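Long-range contacts in 1,4-beta-N-Acetylmuramidase M1 (Streptomyces coelicolor, PDB 1JFX), which hydrolyses the beta-1,4 linkages between N-acetylmuramic acid and N-acetylglucosamine in bacterial peptidoglycan, acting as a secreted lysozyme and diacetylmuramidase: residues S3-I8 with M27-I32; G7-H12 with D198-N203; S20-A25 with A55-G60; R91-V96 with L210-N215; W161-G166 with F181-A186. One frame throughout, in Å; residues are numbered along the deposited sequence.

Contact 1 (S3-I8 with M27-I32); sequences SGVQGI and MSFAYI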
# COMPACT_ATOMS: atom_id res chain seq x y z
N SER A 3 -14.37 6.82 10.91
CA SER A 3 -13.93 7.16 12.27
C SER A 3 -12.44 6.96 12.54
O SER A 3 -11.74 6.27 11.81
CB SER A 3 -14.74 6.35 13.29
OG SER A 3 -14.29 5.00 13.37
N GLY A 4 -11.96 7.58 13.62
CA GLY A 4 -10.57 7.44 14.00
C GLY A 4 -9.59 7.99 12.98
O GLY A 4 -9.90 8.94 12.24
N VAL A 5 -8.39 7.41 12.95
CA VAL A 5 -7.33 7.83 12.06
C VAL A 5 -7.69 7.47 10.61
O VAL A 5 -7.96 6.32 10.28
CB VAL A 5 -5.98 7.19 12.48
CG1 VAL A 5 -4.88 7.55 11.48
CG2 VAL A 5 -5.59 7.68 13.90
N GLN A 6 -7.69 8.49 9.75
CA GLN A 6 -8.10 8.34 8.35
C GLN A 6 -7.04 8.76 7.34
O GLN A 6 -6.17 9.57 7.65
CB GLN A 6 -9.35 9.21 8.12
CG GLN A 6 -10.59 8.74 8.85
CD GLN A 6 -11.21 7.54 8.17
OE1 GLN A 6 -11.43 7.55 6.95
NE2 GLN A 6 -11.50 6.50 8.95
N GLY A 7 -7.13 8.21 6.13
CA GLY A 7 -6.17 8.58 5.10
C GLY A 7 -6.72 8.32 3.72
O GLY A 7 -7.88 7.93 3.56
N ILE A 8 -5.89 8.54 2.71
CA ILE A 8 -6.28 8.28 1.33
C ILE A 8 -5.12 7.63 0.61
O ILE A 8 -4.04 7.49 1.17
CB ILE A 8 -6.63 9.59 0.56
CG1 ILE A 8 -5.41 10.53 0.53
CG2 ILE A 8 -7.84 10.29 1.21
CD1 ILE A 8 -5.63 11.77 -0.36
N MET A 27 -7.28 14.38 7.09
CA MET A 27 -6.53 13.17 6.78
C MET A 27 -5.19 13.18 7.51
O MET A 27 -4.53 14.23 7.60
CB MET A 27 -6.28 13.06 5.27
CG MET A 27 -7.56 13.00 4.45
SD MET A 27 -8.54 11.54 4.90
CE MET A 27 -10.00 11.77 3.81
N SER A 28 -4.79 12.01 8.01
CA SER A 28 -3.53 11.86 8.72
C SER A 28 -2.43 11.19 7.88
O SER A 28 -1.24 11.42 8.11
CB SER A 28 -3.72 10.99 9.97
OG SER A 28 -4.63 11.56 10.90
N PHE A 29 -2.83 10.37 6.92
CA PHE A 29 -1.86 9.64 6.12
C PHE A 29 -2.29 9.42 4.68
O PHE A 29 -3.45 9.64 4.32
CB PHE A 29 -1.60 8.26 6.79
CG PHE A 29 -2.77 7.29 6.69
CD1 PHE A 29 -2.91 6.46 5.58
CD2 PHE A 29 -3.73 7.22 7.71
CE1 PHE A 29 -3.99 5.57 5.48
CE2 PHE A 29 -4.81 6.34 7.62
CZ PHE A 29 -4.94 5.51 6.50
N ALA A 30 -1.34 8.99 3.86
CA ALA A 30 -1.61 8.70 2.47
C ALA A 30 -0.58 7.75 1.87
O ALA A 30 0.59 7.78 2.25
CB ALA A 30 -1.65 9.99 1.64
N TYR A 31 -1.04 6.90 0.96
CA TYR A 31 -0.14 6.04 0.20
C TYR A 31 -0.26 6.58 -1.22
O TYR A 31 -1.35 6.92 -1.69
CB TYR A 31 -0.52 4.57 0.30
CG TYR A 31 0.24 3.89 1.42
CD1 TYR A 31 1.63 3.72 1.35
CD2 TYR A 31 -0.43 3.43 2.56
CE1 TYR A 31 2.34 3.10 2.38
CE2 TYR A 31 0.27 2.81 3.59
CZ TYR A 31 1.65 2.65 3.50
OH TYR A 31 2.33 2.01 4.52
N ILE A 32 0.88 6.68 -1.89
CA ILE A 32 0.99 7.26 -3.23
C ILE A 32 1.62 6.28 -4.22
O ILE A 32 2.68 5.71 -3.94
CB ILE A 32 1.89 8.52 -3.13
CG1 ILE A 32 1.27 9.50 -2.13
CG2 ILE A 32 2.11 9.15 -4.51
CD1 ILE A 32 2.26 10.53 -1.56
O HOH W 1 -7.36 11.31 10.49

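Contact 2 (G7-H12 with D198-N203); sequences GIDVSH and DRNKFN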
# COMPACT_ATOMS: atom_id res chain seq x y z
N GLY A 7 -7.13 8.21 6.13
CA GLY A 7 -6.17 8.58 5.10
C GLY A 7 -6.72 8.32 3.72
O GLY A 7 -7.88 7.93 3.56
N ILE A 8 -5.89 8.54 2.71
CA ILE A 8 -6.28 8.28 1.33
C ILE A 8 -5.12 7.63 0.61
O ILE A 8 -4.04 7.49 1.17
CB ILE A 8 -6.63 9.59 0.56
CG1 ILE A 8 -5.41 10.53 0.53
CG2 ILE A 8 -7.84 10.29 1.21
CD1 ILE A 8 -5.63 11.77 -0.36
N ASP A 9 -5.37 7.16 -0.60
CA ASP A 9 -4.28 6.64 -1.43
C ASP A 9 -4.61 7.18 -2.81
O ASP A 9 -5.79 7.33 -3.17
CB ASP A 9 -4.14 5.11 -1.41
CG ASP A 9 -5.35 4.39 -1.96
OD1 ASP A 9 -5.47 4.22 -3.20
OD2 ASP A 9 -6.17 3.97 -1.12
N VAL A 10 -3.58 7.53 -3.55
CA VAL A 10 -3.77 8.14 -4.86
C VAL A 10 -2.72 7.71 -5.86
O VAL A 10 -1.69 7.17 -5.49
CB VAL A 10 -3.66 9.69 -4.77
CG1 VAL A 10 -4.64 10.24 -3.75
CG2 VAL A 10 -2.23 10.09 -4.39
N SER A 11 -3.00 7.98 -7.13
CA SER A 11 -2.09 7.70 -8.23
C SER A 11 -2.31 8.83 -9.22
O SER A 11 -3.02 9.79 -8.93
CB SER A 11 -2.39 6.36 -8.89
OG SER A 11 -3.65 6.36 -9.56
N HIS A 12 -1.71 8.73 -10.41
CA HIS A 12 -1.87 9.80 -11.39
C HIS A 12 -3.34 9.99 -11.76
O HIS A 12 -3.72 11.05 -12.26
CB HIS A 12 -1.06 9.50 -12.66
CG HIS A 12 -1.80 8.68 -13.66
ND1 HIS A 12 -2.06 7.34 -13.48
CD2 HIS A 12 -2.40 9.03 -14.82
CE1 HIS A 12 -2.80 6.90 -14.48
NE2 HIS A 12 -3.02 7.90 -15.31
N ASP A 198 -9.81 7.16 -3.15
CA ASP A 198 -9.79 5.97 -2.30
C ASP A 198 -9.61 6.43 -0.86
O ASP A 198 -8.68 7.21 -0.57
CB ASP A 198 -8.61 5.07 -2.64
CG ASP A 198 -8.71 4.44 -4.01
OD1 ASP A 198 -9.81 4.39 -4.59
OD2 ASP A 198 -7.66 3.95 -4.51
N ARG A 199 -10.47 5.95 0.03
CA ARG A 199 -10.38 6.31 1.45
C ARG A 199 -9.99 5.11 2.28
O ARG A 199 -10.48 3.99 2.06
CB ARG A 199 -11.71 6.89 1.95
CG ARG A 199 -12.12 8.18 1.24
CD ARG A 199 -13.21 8.93 2.01
NE ARG A 199 -12.76 9.29 3.35
CZ ARG A 199 -13.50 9.94 4.24
NH1 ARG A 199 -14.73 10.30 3.93
NH2 ARG A 199 -13.01 10.19 5.46
N ASN A 200 -9.12 5.35 3.24
CA ASN A 200 -8.59 4.30 4.12
C ASN A 200 -8.72 4.64 5.58
O ASN A 200 -8.71 5.82 5.96
CB ASN A 200 -7.11 4.11 3.83
CG ASN A 200 -6.86 3.72 2.41
OD1 ASN A 200 -7.16 2.61 2.01
ND2 ASN A 200 -6.33 4.66 1.62
N LYS A 201 -8.82 3.59 6.39
CA LYS A 201 -8.86 3.73 7.84
C LYS A 201 -7.61 3.00 8.36
O LYS A 201 -7.17 2.01 7.76
CB LYS A 201 -10.12 3.06 8.40
CG LYS A 201 -10.25 3.13 9.91
CD LYS A 201 -11.61 2.60 10.34
CE LYS A 201 -11.68 2.34 11.84
NZ LYS A 201 -11.55 3.59 12.66
N PHE A 202 -7.02 3.52 9.44
CA PHE A 202 -5.86 2.88 10.06
C PHE A 202 -6.36 2.23 11.35
O PHE A 202 -7.11 2.86 12.10
CB PHE A 202 -4.77 3.92 10.39
CG PHE A 202 -3.67 3.39 11.28
CD1 PHE A 202 -2.70 2.52 10.77
CD2 PHE A 202 -3.61 3.76 12.62
CE1 PHE A 202 -1.67 2.03 11.60
CE2 PHE A 202 -2.59 3.28 13.46
CZ PHE A 202 -1.62 2.41 12.94
N ASN A 203 -5.96 0.99 11.61
CA ASN A 203 -6.43 0.27 12.79
C ASN A 203 -5.59 0.60 14.01
O ASN A 203 -4.76 -0.20 14.44
CB ASN A 203 -6.42 -1.23 12.51
CG ASN A 203 -7.32 -2.01 13.46
OD1 ASN A 203 -7.96 -1.44 14.34
ND2 ASN A 203 -7.39 -3.32 13.27
O HOH W 2 -10.38 8.63 4.68
O HOH W 3 -7.77 7.48 -5.08

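Contact 3 (S20-A25 with A55-G60); sequences SSVKSA and AGIIRG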
# COMPACT_ATOMS: atom_id res chain seq x y z
N SER A 20 -2.36 20.51 1.12
CA SER A 20 -2.67 21.26 2.33
C SER A 20 -4.18 21.09 2.58
O SER A 20 -4.63 21.05 3.73
CB SER A 20 -2.29 22.74 2.20
OG SER A 20 -3.05 23.43 1.22
N SER A 21 -4.95 20.98 1.50
CA SER A 21 -6.38 20.78 1.66
C SER A 21 -6.71 19.39 2.16
O SER A 21 -7.68 19.20 2.91
CB SER A 21 -7.11 21.04 0.34
OG SER A 21 -7.01 22.42 0.04
N VAL A 22 -5.91 18.41 1.74
CA VAL A 22 -6.13 17.02 2.18
C VAL A 22 -5.89 16.97 3.69
O VAL A 22 -6.65 16.34 4.44
CB VAL A 22 -5.15 16.05 1.46
CG1 VAL A 22 -5.22 14.66 2.09
CG2 VAL A 22 -5.51 15.97 -0.02
N LYS A 23 -4.84 17.64 4.14
CA LYS A 23 -4.52 17.69 5.56
C LYS A 23 -5.60 18.43 6.34
O LYS A 23 -6.04 17.97 7.39
CB LYS A 23 -3.18 18.39 5.79
CG LYS A 23 -2.76 18.52 7.26
CD LYS A 23 -2.22 17.18 7.80
CE LYS A 23 -1.64 17.33 9.21
NZ LYS A 23 -2.67 17.73 10.20
N SER A 24 -6.04 19.59 5.84
CA SER A 24 -7.06 20.33 6.60
C SER A 24 -8.41 19.62 6.62
O SER A 24 -9.25 19.89 7.49
CB SER A 24 -7.20 21.77 6.08
OG SER A 24 -7.74 21.80 4.78
N ALA A 25 -8.62 18.72 5.67
CA ALA A 25 -9.84 17.92 5.60
C ALA A 25 -9.86 16.91 6.75
O ALA A 25 -10.89 16.27 6.99
CB ALA A 25 -9.93 17.18 4.26
N ALA A 55 2.92 19.10 3.57
CA ALA A 55 1.64 19.42 4.19
C ALA A 55 1.47 18.77 5.55
O ALA A 55 0.49 19.03 6.24
CB ALA A 55 0.50 18.98 3.28
N GLY A 56 2.42 17.92 5.93
CA GLY A 56 2.35 17.26 7.22
C GLY A 56 1.63 15.93 7.23
O GLY A 56 1.28 15.43 8.30
N ILE A 57 1.40 15.37 6.05
CA ILE A 57 0.74 14.07 5.92
C ILE A 57 1.80 12.98 6.10
O ILE A 57 2.90 13.07 5.54
CB ILE A 57 0.08 13.93 4.51
CG1 ILE A 57 -1.08 14.92 4.35
CG2 ILE A 57 -0.39 12.50 4.29
CD1 ILE A 57 -2.31 14.59 5.22
N ILE A 58 1.50 11.96 6.90
CA ILE A 58 2.42 10.83 7.09
C ILE A 58 2.14 10.02 5.82
O ILE A 58 1.04 9.52 5.62
CB ILE A 58 2.06 10.03 8.37
CG1 ILE A 58 2.31 10.92 9.59
CG2 ILE A 58 2.89 8.77 8.46
CD1 ILE A 58 1.81 10.33 10.89
N ARG A 59 3.14 9.90 4.96
CA ARG A 59 2.93 9.27 3.67
C ARG A 59 3.93 8.22 3.25
O ARG A 59 5.08 8.26 3.68
CB ARG A 59 2.89 10.36 2.60
CG ARG A 59 4.14 11.26 2.58
CD ARG A 59 5.14 10.75 1.57
NE ARG A 59 6.32 11.61 1.45
CZ ARG A 59 7.39 11.53 2.24
NH1 ARG A 59 7.42 10.63 3.22
NH2 ARG A 59 8.46 12.29 2.01
N GLY A 60 3.47 7.30 2.41
CA GLY A 60 4.33 6.24 1.91
C GLY A 60 4.05 6.01 0.43
O GLY A 60 3.15 6.62 -0.14

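Contact 4 (R91-V96 with L210-N215); sequences RTLPGV and LALANN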
# COMPACT_ATOMS: atom_id res chain seq x y z
N ARG A 91 7.32 11.15 9.09
CA ARG A 91 6.33 11.27 8.02
C ARG A 91 6.44 10.29 6.88
O ARG A 91 5.83 10.51 5.84
CB ARG A 91 6.39 12.68 7.42
CG ARG A 91 6.04 13.78 8.39
CD ARG A 91 5.93 15.13 7.71
NE ARG A 91 5.85 16.17 8.73
CZ ARG A 91 6.16 17.45 8.54
NH1 ARG A 91 6.57 17.87 7.35
NH2 ARG A 91 6.12 18.29 9.56
N THR A 92 7.21 9.22 7.06
CA THR A 92 7.36 8.26 5.98
C THR A 92 6.93 6.86 6.40
O THR A 92 7.48 6.28 7.32
CB THR A 92 8.81 8.20 5.51
OG1 THR A 92 9.24 9.53 5.21
CG2 THR A 92 8.95 7.34 4.25
N LEU A 93 5.92 6.34 5.71
CA LEU A 93 5.42 5.00 6.02
C LEU A 93 6.22 3.93 5.28
O LEU A 93 6.87 4.21 4.28
CB LEU A 93 3.95 4.88 5.60
CG LEU A 93 2.95 5.69 6.43
CD1 LEU A 93 1.60 5.76 5.70
CD2 LEU A 93 2.81 5.06 7.81
N PRO A 94 6.18 2.68 5.79
CA PRO A 94 6.90 1.62 5.09
C PRO A 94 6.17 1.41 3.75
O PRO A 94 4.95 1.61 3.66
CB PRO A 94 6.75 0.41 6.04
CG PRO A 94 5.48 0.71 6.81
CD PRO A 94 5.58 2.20 7.04
N GLY A 95 6.92 1.03 2.72
CA GLY A 95 6.33 0.82 1.41
C GLY A 95 5.29 -0.28 1.34
O GLY A 95 5.24 -1.16 2.20
N VAL A 96 4.48 -0.22 0.30
CA VAL A 96 3.39 -1.17 0.08
C VAL A 96 3.54 -1.99 -1.18
O VAL A 96 3.90 -1.47 -2.23
CB VAL A 96 2.04 -0.42 -0.01
CG1 VAL A 96 0.95 -1.31 -0.61
CG2 VAL A 96 1.60 0.01 1.39
N LEU A 210 2.21 6.80 13.90
CA LEU A 210 3.53 7.42 13.90
C LEU A 210 4.60 6.38 14.21
O LEU A 210 5.71 6.41 13.64
CB LEU A 210 3.58 8.56 14.93
CG LEU A 210 4.89 9.35 15.01
CD1 LEU A 210 5.15 10.10 13.70
CD2 LEU A 210 4.81 10.34 16.18
N ALA A 211 4.29 5.46 15.12
CA ALA A 211 5.21 4.39 15.47
C ALA A 211 5.47 3.51 14.25
O ALA A 211 6.59 3.04 14.03
CB ALA A 211 4.64 3.56 16.60
N LEU A 212 4.43 3.26 13.44
CA LEU A 212 4.60 2.45 12.24
C LEU A 212 5.51 3.20 11.26
O LEU A 212 6.41 2.62 10.64
CB LEU A 212 3.24 2.16 11.58
CG LEU A 212 3.30 1.36 10.28
CD1 LEU A 212 3.95 0.00 10.52
CD2 LEU A 212 1.88 1.19 9.73
N ALA A 213 5.28 4.51 11.13
CA ALA A 213 6.10 5.32 10.23
C ALA A 213 7.56 5.33 10.70
O ALA A 213 8.47 5.17 9.89
CB ALA A 213 5.56 6.76 10.18
N ASN A 214 7.78 5.50 12.00
CA ASN A 214 9.16 5.57 12.51
C ASN A 214 9.83 4.25 12.85
O ASN A 214 11.00 4.25 13.23
CB ASN A 214 9.24 6.49 13.73
CG ASN A 214 8.96 7.94 13.39
OD1 ASN A 214 9.11 8.37 12.24
ND2 ASN A 214 8.57 8.72 14.39
N ASN A 215 9.11 3.14 12.71
CA ASN A 215 9.63 1.81 13.00
C ASN A 215 9.93 1.65 14.47
O ASN A 215 10.98 1.12 14.85
CB ASN A 215 10.90 1.50 12.18
CG ASN A 215 11.19 -0.01 12.08
OD1 ASN A 215 12.28 -0.43 11.66
ND2 ASN A 215 10.21 -0.81 12.45
O HOH W 4 9.00 8.09 9.31

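Contact 5 (W161-G166 with F181-A186); sequences WVAHWG and FWQYSA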
# COMPACT_ATOMS: atom_id res chain seq x y z
N TRP A 161 -3.02 -4.51 4.47
CA TRP A 161 -3.86 -3.40 4.04
C TRP A 161 -4.93 -4.05 3.16
O TRP A 161 -4.69 -4.45 2.02
CB TRP A 161 -3.04 -2.39 3.24
CG TRP A 161 -3.83 -1.24 2.68
CD1 TRP A 161 -5.15 -0.95 2.90
CD2 TRP A 161 -3.35 -0.24 1.78
NE1 TRP A 161 -5.52 0.17 2.18
CE2 TRP A 161 -4.42 0.62 1.49
CE3 TRP A 161 -2.09 -0.00 1.19
CZ2 TRP A 161 -4.29 1.71 0.62
CZ3 TRP A 161 -1.96 1.08 0.33
CH2 TRP A 161 -3.05 1.93 0.05
N VAL A 162 -6.13 -4.19 3.72
CA VAL A 162 -7.22 -4.87 3.04
C VAL A 162 -8.11 -3.94 2.24
O VAL A 162 -8.53 -2.90 2.73
CB VAL A 162 -8.07 -5.67 4.05
CG1 VAL A 162 -8.57 -4.77 5.17
CG2 VAL A 162 -9.24 -6.36 3.34
N ALA A 163 -8.39 -4.34 1.00
CA ALA A 163 -9.29 -3.57 0.16
C ALA A 163 -10.65 -4.27 0.24
O ALA A 163 -10.77 -5.41 -0.19
CB ALA A 163 -8.79 -3.55 -1.30
N HIS A 164 -11.64 -3.60 0.81
CA HIS A 164 -12.98 -4.18 0.92
C HIS A 164 -13.94 -3.01 1.01
O HIS A 164 -14.18 -2.44 2.09
CB HIS A 164 -13.10 -5.09 2.14
CG HIS A 164 -14.29 -5.98 2.09
ND1 HIS A 164 -14.50 -7.01 2.99
CD2 HIS A 164 -15.33 -6.01 1.22
CE1 HIS A 164 -15.62 -7.64 2.67
NE2 HIS A 164 -16.14 -7.05 1.60
N TRP A 165 -14.47 -2.64 -0.15
CA TRP A 165 -15.34 -1.49 -0.23
C TRP A 165 -16.79 -1.73 0.16
O TRP A 165 -17.32 -2.83 -0.01
CB TRP A 165 -15.34 -0.92 -1.66
CG TRP A 165 -13.97 -0.75 -2.27
CD1 TRP A 165 -12.81 -0.41 -1.63
CD2 TRP A 165 -13.64 -0.84 -3.67
NE1 TRP A 165 -11.79 -0.28 -2.53
CE2 TRP A 165 -12.27 -0.54 -3.79
CE3 TRP A 165 -14.38 -1.14 -4.82
CZ2 TRP A 165 -11.61 -0.53 -5.03
CZ3 TRP A 165 -13.73 -1.13 -6.05
CH2 TRP A 165 -12.35 -0.83 -6.14
N GLY A 166 -17.41 -0.68 0.68
CA GLY A 166 -18.82 -0.72 1.03
C GLY A 166 -19.32 -1.59 2.15
O GLY A 166 -20.52 -1.88 2.19
N PHE A 181 -4.38 -1.43 7.67
CA PHE A 181 -5.05 -0.37 6.90
C PHE A 181 -6.23 -1.04 6.21
O PHE A 181 -6.19 -2.25 5.94
CB PHE A 181 -4.14 0.23 5.83
CG PHE A 181 -3.01 1.04 6.39
CD1 PHE A 181 -3.23 2.34 6.83
CD2 PHE A 181 -1.73 0.52 6.44
CE1 PHE A 181 -2.19 3.11 7.33
CE2 PHE A 181 -0.67 1.29 6.94
CZ PHE A 181 -0.90 2.57 7.38
N TRP A 182 -7.28 -0.27 5.93
CA TRP A 182 -8.44 -0.82 5.26
C TRP A 182 -8.98 0.21 4.27
O TRP A 182 -9.36 1.32 4.65
CB TRP A 182 -9.51 -1.20 6.29
CG TRP A 182 -10.90 -1.44 5.76
CD1 TRP A 182 -11.26 -1.95 4.54
CD2 TRP A 182 -12.12 -1.17 6.46
NE1 TRP A 182 -12.64 -2.00 4.45
CE2 TRP A 182 -13.18 -1.53 5.61
CE3 TRP A 182 -12.41 -0.65 7.73
CZ2 TRP A 182 -14.52 -1.38 5.99
CZ3 TRP A 182 -13.74 -0.51 8.11
CH2 TRP A 182 -14.78 -0.87 7.24
N GLN A 183 -8.98 -0.16 2.99
CA GLN A 183 -9.51 0.72 1.94
C GLN A 183 -10.99 0.37 1.87
O GLN A 183 -11.35 -0.71 1.39
CB GLN A 183 -8.83 0.42 0.61
CG GLN A 183 -9.11 1.45 -0.48
CD GLN A 183 -8.48 1.02 -1.77
OE1 GLN A 183 -8.92 0.04 -2.38
NE2 GLN A 183 -7.42 1.71 -2.19
N TYR A 184 -11.84 1.29 2.33
CA TYR A 184 -13.28 1.03 2.39
C TYR A 184 -14.12 1.71 1.33
O TYR A 184 -15.34 1.49 1.26
CB TYR A 184 -13.81 1.39 3.79
CG TYR A 184 -13.64 2.84 4.17
CD1 TYR A 184 -14.59 3.79 3.81
CD2 TYR A 184 -12.52 3.28 4.89
CE1 TYR A 184 -14.44 5.12 4.14
CE2 TYR A 184 -12.36 4.63 5.24
CZ TYR A 184 -13.34 5.54 4.85
OH TYR A 184 -13.24 6.86 5.18
N SER A 185 -13.49 2.54 0.52
CA SER A 185 -14.19 3.21 -0.56
C SER A 185 -13.23 3.65 -1.65
O SER A 185 -12.09 3.99 -1.36
CB SER A 185 -14.92 4.45 -0.05
OG SER A 185 -15.57 5.12 -1.13
N ALA A 186 -13.71 3.61 -2.89
CA ALA A 186 -12.92 4.07 -4.02
C ALA A 186 -13.66 5.26 -4.63
O ALA A 186 -13.24 5.80 -5.66
CB ALA A 186 -12.77 2.96 -5.06

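Contact 1 (S3-I8 with M27-I32)
Gly7 pairs with Phe29 and Ile8 with Ala30 where two parallel strands run 4.7 Å apart, their directions differing by 22°. Three backbone hydrogen bonds join them: Ser28 N to Gln6 O, Ile8 N to Phe29 O and Tyr31 N to Ile8 O. The Phe29 ring lies flat over the backbone of Gly7, whose CA is 3.5 Å from the ring centroid in a CH-pi contact. CG of Phe29 stands between its own backbone N and carbonyl carbon (chi1 70°), and the ring beyond it occupies the space that a CB on Gly7 would need. At the rim of the ring, Val5 CG1 comes to 4.0 Å from Phe29 CD2, near the ring plane. The opposite face of the sheet carries Ile8, with CG2 3.7 Å from Met27 CE and CG1 against the methyl of Ala30. A water bridges Gln6 N and Ser28 OG, while the Gln6 amide reaches elsewhere: its NE2 donates to Ser3 O and its OE1 bonds to Tyr184 OH. Helix 19-24 packs over Ile8 and Ala30, completing with strands 6-10 and 29-36 the beta-alpha-beta unit that opens this family 25 beta/alpha barrel, the C-terminal lysozyme part of a longer protein.

Contact 2 (G7-H12 with D198-N203)
Asp9 reaches across to Asp198 and Asn200 on the antiparallel strand beside it. From CB, which has Asn200 ND2 at 3.8 Å, CG stands between the backbone N and the carbonyl carbon (chi1 63°) and packs against Asp198 CB at 3.4 Å. The two oxygens then part. OD2 takes a nearly straight hydrogen bond from Asn200 ND2, 2.8 Å long with 169° at the hydrogen; it enters on the anti lone pair, and the oxygen lies in the plane of the Asn200 amide. OD1 lies 2.6 Å from Asp198 OD2, with the two carboxylate planes turned 46° apart. Behind them the backbone is held at Gly7 and Asn200 by a reciprocal pair of N-H to O bonds, each 2.9 Å; the bond from Asp9 N to Asp198 O is weak. One water links Asp9 O to Asp198 N and another links Gly7 O to Arg199 NE. Trp161 NE1 bonds to Asn200 OD1, which probably helps to hold the Asn200 amide in place. Asp9 is a predicted active-site residue, and its OD2 also accepts from Gln183 NE2; two amide donors on one oxygen would restrict the rotation of this carboxylate.

Contact 3 (S20-A25 with A55-G60)
Lys23 leans over the turn at Ala55 and Gly56 because its CG is anti to the backbone N (chi1 179°) and the chain then bends at chi2 (77°), turning CD back toward Ile57. Ile57 sends its CD1 the other way, so the two side chains slide past each other in opposite directions and CD1 settles 3.7 Å from Lys23 CD. The contact sets helix 19-24 of the barrel's outer layer beside the turn that leads from helix 45-54 into strand 58-64. That turn is a Schellman motif. Gly56 leaves the helical angles with positive phi (91°), a conformation that calls for glycine because a CB would be jammed against the carbonyl oxygen of Ala55.

No hydrogen bond crosses between the two segments. The aliphatic part of the lysine does the work, passing over the carbonyl oxygens of Ala55 and Gly56: Lys23 CG is 3.4 Å from Ala55 O, and CE is 3.6 Å from Gly56 O. Deeper in, Val22 faces the turn and its CG1 meets Ile57 CD1 at 4.3 Å, in the buried layer where Val22 also touches Ile17 and Met27. Towards the start of the helical segment, Ser20 turns its hydroxyl to Asn18 instead. The methyl of Ala55 rests against the backbone there, with CB 3.9 Å from Ser20 N.

Contact 4 (R91-V96 with L210-N215)
Pro94 and Leu212 meet at about a right angle, the proline ring set against the branch point of the leucine. Leu212 CG is anti to its backbone N (chi1 177°), and this puts it 4.0 Å from Pro94 CD. The same CD also rests on the helix backbone, 3.7 Å from Leu212 O, so the proline fits into the angle between the Leu212 side chain and the Leu212 carbonyl. One residue further along the helix, the small methyl of Ala213 makes a shallow bump. Leu93 CD2 closes on it from one side, at 4.0 Å from Ala213 CB, and Thr92 O from another, at 3.5 Å from the same methyl. The backbones are close here: the CA atoms of Leu93 and Ala213 are 4.3 Å apart.

Helix 206-214, the last in the chain, lies across the end of the beta/alpha barrel where the parallel strands begin, and here it meets the loop that enters strand 96-98. Ile58 of strand 58-64 touches both Leu93 and Ala213, filling in beside their contact.

Close packing also brings two carbonyls together: Thr92 O and Ala213 O are 3.0 Å apart and cannot bond to each other. Trp86 NE1 donates to both. A water accepts from Thr92 N and lies 2.9 Å from Asn214 OD1, to which it probably donates; Asn90 N bonds to the same OD1.

Contact 5 (W161-G166 with F181-A186)
Trp165 NE1 donates to Gln183 OE1 at 2.9 Å, and Trp182 NE1 donates to His164 O at the same length, so two indoles tie the segments together through their N-H groups. Each acceptor lies near the plane of its indole; seen from Gln183, however, the Trp165 nitrogen sits 36° above the plane of the amide carbonyl. Gln183 CG is anti to the backbone N (chi1 -169°), and the extended chain runs beside Trp165. The amide has further partners: OE1 also bonds to Tyr138 OH, and NE2 serves Asp9. The parallel strands themselves are joined by backbone bonds, the shortest being Gln183 N to Val162 O at 2.8 Å; Gly166 N to Tyr184 O prolongs the ladder past the strand. Further out, Phe181 CB sits over the five-membered ring of Trp161, 3.3 Å from CD1, and the Phe181 ring points its edge at that face, planes 62° apart. Ala186 CB lies over the six-membered ring of Trp165, 3.8 Å from its centroid. On the other face of the sheet Val162 CG1 packs beside Trp182 CB. Strand 136-139 flanks strand 160-163, and strand 196-202 runs antiparallel along strand 181-185.

Contacts 1, 2 and 5 are strand pairings in one curled sheet: contacts 1 and 2 share Gly7 and Ile8 on strand 6-10, their centres 6 Å apart, and strand 196-202 joins contact 2 to contact 5, their centres about 8 Å apart. Contact 3 lies on the outside of the barrel and contact 4 across the end where the parallel strands start; their centres are about 15 Å apart, yet Arg59 bonds to Arg91 and Thr92. Along the chain contacts 1 and 3 interleave, contact 5 falls between the two segments of contact 2, and contact 4 joins the middle of the chain to its end. First and last strands thus meet, closing the barrel at a seam that carries Asp9 of the predicted active site.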